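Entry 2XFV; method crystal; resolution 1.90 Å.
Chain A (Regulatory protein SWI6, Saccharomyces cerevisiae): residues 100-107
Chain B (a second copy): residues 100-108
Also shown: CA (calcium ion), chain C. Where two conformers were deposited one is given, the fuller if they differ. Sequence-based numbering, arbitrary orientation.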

# COMPACT_ATOMS: atom_id res chain seq x y z
N GLN A 100 -8.15 -0.34 -3.80
CA GLN A 100 -7.41 -1.46 -4.41
C GLN A 100 -7.71 -1.71 -5.90
O GLN A 100 -6.80 -2.02 -6.67
N ASP A 101 -8.96 -1.55 -6.31
CA ASP A 101 -9.33 -1.84 -7.69
C ASP A 101 -8.85 -0.77 -8.67
O ASP A 101 -8.95 -0.95 -9.89
N ALA A 102 -8.31 0.34 -8.15
CA ALA A 102 -7.80 1.42 -8.98
C ALA A 102 -6.30 1.31 -9.25
O ALA A 102 -5.72 2.14 -9.95
N PHE A 103 -5.68 0.28 -8.69
CA PHE A 103 -4.24 0.06 -8.84
C PHE A 103 -3.94 -1.39 -9.26
O PHE A 103 -4.55 -2.32 -8.74
N GLU A 104 -3.02 -1.56 -10.20
CA GLU A 104 -2.61 -2.88 -10.65
C GLU A 104 -1.07 -2.96 -10.67
O GLU A 104 -0.40 -1.93 -10.55
N PHE A 105 -0.52 -4.16 -10.81
CA PHE A 105 0.94 -4.31 -10.93
C PHE A 105 1.46 -3.67 -12.22
O PHE A 105 0.81 -3.75 -13.27
N GLU A 106 2.65 -3.09 -12.15
CA GLU A 106 3.36 -2.65 -13.34
C GLU A 106 3.47 -3.80 -14.33
O GLU A 106 3.39 -4.97 -13.95
N GLU A 107 3.66 -3.47 -15.61
CA GLU A 107 3.88 -4.48 -16.64
C GLU A 107 5.31 -5.01 -16.52
O GLU A 107 6.24 -4.24 -16.26
N GLN B 100 6.58 0.19 -3.37
CA GLN B 100 5.92 1.44 -3.79
C GLN B 100 5.99 1.64 -5.30
O GLN B 100 5.07 2.20 -5.91
N ASP B 101 7.11 1.23 -5.88
CA ASP B 101 7.35 1.51 -7.29
C ASP B 101 6.79 0.42 -8.20
O ASP B 101 7.08 0.39 -9.37
N ALA B 102 5.96 -0.47 -7.65
CA ALA B 102 5.45 -1.62 -8.40
C ALA B 102 4.00 -1.48 -8.87
O ALA B 102 3.51 -2.35 -9.59
N PHE B 103 3.32 -0.40 -8.48
CA PHE B 103 1.90 -0.22 -8.79
C PHE B 103 1.65 0.90 -9.81
O PHE B 103 2.36 1.90 -9.83
N GLU B 104 0.64 0.71 -10.65
CA GLU B 104 0.22 1.72 -11.61
C GLU B 104 -1.28 1.96 -11.48
O GLU B 104 -2.05 1.04 -11.18
N PHE B 105 -1.70 3.21 -11.68
CA PHE B 105 -3.10 3.60 -11.59
C PHE B 105 -3.85 3.07 -12.81
O PHE B 105 -3.36 3.16 -13.92
N GLU B 106 -5.03 2.52 -12.58
CA GLU B 106 -5.89 2.07 -13.67
C GLU B 106 -7.31 2.56 -13.39
O GLU B 106 -7.94 2.11 -12.43
N GLU B 107 -7.80 3.49 -14.19
CA GLU B 107 -9.17 4.00 -13.99
C GLU B 107 -10.20 2.87 -14.15
O GLU B 107 -10.33 2.30 -15.23
N PRO B 108 -10.92 2.54 -13.07
CA PRO B 108 -11.88 1.43 -13.07
C PRO B 108 -12.99 1.60 -14.11
O PRO B 108 -13.57 2.68 -14.19

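Two copies of SWI6 pair through antiparallel strands 103-105, in register about Glu A104 and Glu B104, and four backbone hydrogen bonds join them. Glu A104 N donates to Glu B104 O (2.9 Å) and Glu B104 N returns the bond to Glu A104 O (2.8 Å). Beyond this central pair, Glu B106 N donates to Ala A102 O (2.7 Å) and Glu A106 N to Ala B102 O (2.8 Å), all four nearly straight. The same carbonyls also receive CA-H...O contacts, such as Phe B105 CA to Ala A102 O at 3.4 Å. Within chain A, Phe A103 N is satisfied by Gln A100 O (3.3 Å).

The phenylalanines are buried. Phe A103 (chi1 m) and Phe B105 (chi1 t) lie on one face of the sheet, where the edge of Phe B105 meets the face of Phe A103, with CZ of Phe A103 3.9 Å from CD1 of Phe B105 and the planes at 78°. Phe A105 and Phe B103, both m, diverge at CB, yet their ring ends come together: the edge of Phe A105 is directed toward the face of Phe B103 in an offset arrangement, CE1 of Phe A105 lying 3.7 Å from CE1 of Phe B103. Ala A102 CB fills in against Phe B105 CE1 (4.1 Å) and Pro B108 CG (4.2 Å), although Pro B108 is poorly ordered.

Glu A104 and Glu B104 share the other face, and each carboxylate is met by water through its OE2. Glu A104 (p, t) brings OE1 to 3.7 Å from Glu B106 OE2, a close approach of like charges with no bond between them. Water 1 bridges the other oxygens of the same carboxylates, 3.1 Å from Glu A104 OE2 and 2.9 Å from Glu B106 OE1. Glu B106 (t, p) points toward chain A from CB. Glu B104 (m, m) takes water 2 at 2.5 Å and water 3 at 2.8 Å, both on OE2; water 2 also reaches Phe B103 O (3.1 Å).

Waters 2 and 3 belong to the calcium shell as well, linking Glu B104 to the ion without direct coordination. The calcium joins the chains by binding Glu A106 OE1 and Asp B101 O, each at 2.5 Å; waters 2 to 6 supply the other five ligands. Glu A106 (p, t) therefore holds its OE1 3.2 Å from Asp B101 O, two oxygens brought together by the shared cation rather than by a hydrogen bond. Elsewhere in the structure, hydrogen bonds satisfy both carboxylate oxygens of Asp A101 and of Glu A106, and OD1 of Asp B101; both aspartates are p.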

# COMPACT_ATOMS: atom_id res chain seq x y z
CB GLN A 100 -7.58 -2.75 -3.59
CG GLN A 100 -8.99 -3.35 -3.56
CD GLN A 100 -9.18 -4.42 -2.48
OE1 GLN A 100 -8.90 -5.60 -2.69
NE2 GLN A 100 -9.68 -4.01 -1.31
CB ASP A 101 -10.84 -2.04 -7.83
CG ASP A 101 -11.63 -0.77 -7.58
OD1 ASP A 101 -11.11 0.11 -6.87
OD2 ASP A 101 -12.76 -0.66 -8.09
CB ALA A 102 -8.13 2.79 -8.36
CB PHE A 103 -3.49 0.42 -7.55
CG PHE A 103 -3.49 1.90 -7.25
CD1 PHE A 103 -2.56 2.73 -7.85
CD2 PHE A 103 -4.43 2.45 -6.39
CE1 PHE A 103 -2.57 4.10 -7.60
CE2 PHE A 103 -4.45 3.81 -6.12
CZ PHE A 103 -3.51 4.65 -6.73
CB GLU A 104 -3.17 -3.17 -12.04
CG GLU A 104 -2.60 -2.26 -13.13
CD GLU A 104 -3.20 -2.53 -14.51
OE1 GLU A 104 -4.26 -3.19 -14.59
OE2 GLU A 104 -2.61 -2.07 -15.51
CB PHE A 105 1.32 -5.79 -10.96
CG PHE A 105 1.23 -6.48 -9.62
CD1 PHE A 105 1.13 -5.76 -8.44
CD2 PHE A 105 1.28 -7.87 -9.54
CE1 PHE A 105 1.06 -6.40 -7.22
CE2 PHE A 105 1.22 -8.52 -8.32
CZ PHE A 105 1.10 -7.78 -7.17
CB GLU A 106 4.78 -2.20 -12.96
CG GLU A 106 5.71 -3.39 -12.69
CD GLU A 106 7.03 -3.01 -12.03
OE1 GLU A 106 7.22 -1.84 -11.67
OE2 GLU A 106 7.88 -3.91 -11.86
CB GLU A 107 3.65 -3.87 -18.02
CG GLU A 107 3.18 -4.87 -19.06
CD GLU A 107 1.85 -5.50 -18.70
OE1 GLU A 107 1.68 -6.71 -18.93
OE2 GLU A 107 0.97 -4.77 -18.17
CB GLN B 100 6.66 2.66 -3.24
CG GLN B 100 6.42 3.04 -1.81
CD GLN B 100 7.40 4.09 -1.36
OE1 GLN B 100 7.56 4.35 -0.17
NE2 GLN B 100 8.10 4.70 -2.33
CB ASP B 101 8.86 1.76 -7.56
CG ASP B 101 9.72 0.52 -7.35
OD1 ASP B 101 9.17 -0.55 -7.04
OD2 ASP B 101 10.96 0.62 -7.49
CB ALA B 102 5.62 -2.92 -7.57
CB PHE B 103 1.09 0.06 -7.52
CG PHE B 103 1.03 -1.10 -6.57
CD1 PHE B 103 0.02 -2.05 -6.68
CD2 PHE B 103 1.98 -1.24 -5.57
CE1 PHE B 103 -0.03 -3.12 -5.81
CE2 PHE B 103 1.94 -2.32 -4.70
CZ PHE B 103 0.92 -3.26 -4.82
CB GLU B 104 0.57 1.30 -13.05
CG GLU B 104 2.08 1.22 -13.35
CD GLU B 104 2.76 2.58 -13.47
OE1 GLU B 104 2.07 3.57 -13.80
OE2 GLU B 104 3.98 2.67 -13.24
CB PHE B 105 -3.21 5.13 -11.56
CG PHE B 105 -4.62 5.66 -11.35
CD1 PHE B 105 -5.16 5.73 -10.07
CD2 PHE B 105 -5.37 6.12 -12.42
CE1 PHE B 105 -6.45 6.24 -9.87
CE2 PHE B 105 -6.65 6.63 -12.22
CZ PHE B 105 -7.18 6.69 -10.95
CB GLU B 106 -5.87 0.54 -13.75
CG GLU B 106 -6.60 -0.05 -14.95
CD GLU B 106 -5.77 0.00 -16.23
OE1 GLU B 106 -5.03 0.99 -16.42
OE2 GLU B 106 -5.87 -0.95 -17.04
CB GLU B 107 -9.46 5.15 -14.95
CG GLU B 107 -10.65 6.01 -14.55
CD GLU B 107 -10.92 7.15 -15.52
OE1 GLU B 107 -10.54 7.02 -16.71
OE2 GLU B 107 -11.52 8.16 -15.10
CB PRO B 108 -12.48 1.48 -11.66
CG PRO B 108 -11.41 2.12 -10.83
CD PRO B 108 -10.78 3.14 -11.73
CA CA C . 7.49 0.65 -11.82
O HOH W 1 -2.21 1.02 -15.96
O HOH W 2 5.08 1.56 -11.30
O HOH W 3 6.03 1.08 -14.17
O HOH W 4 10.10 0.10 -11.25
O HOH W 5 8.28 3.05 -11.50
O HOH W 6 8.86 0.40 -14.12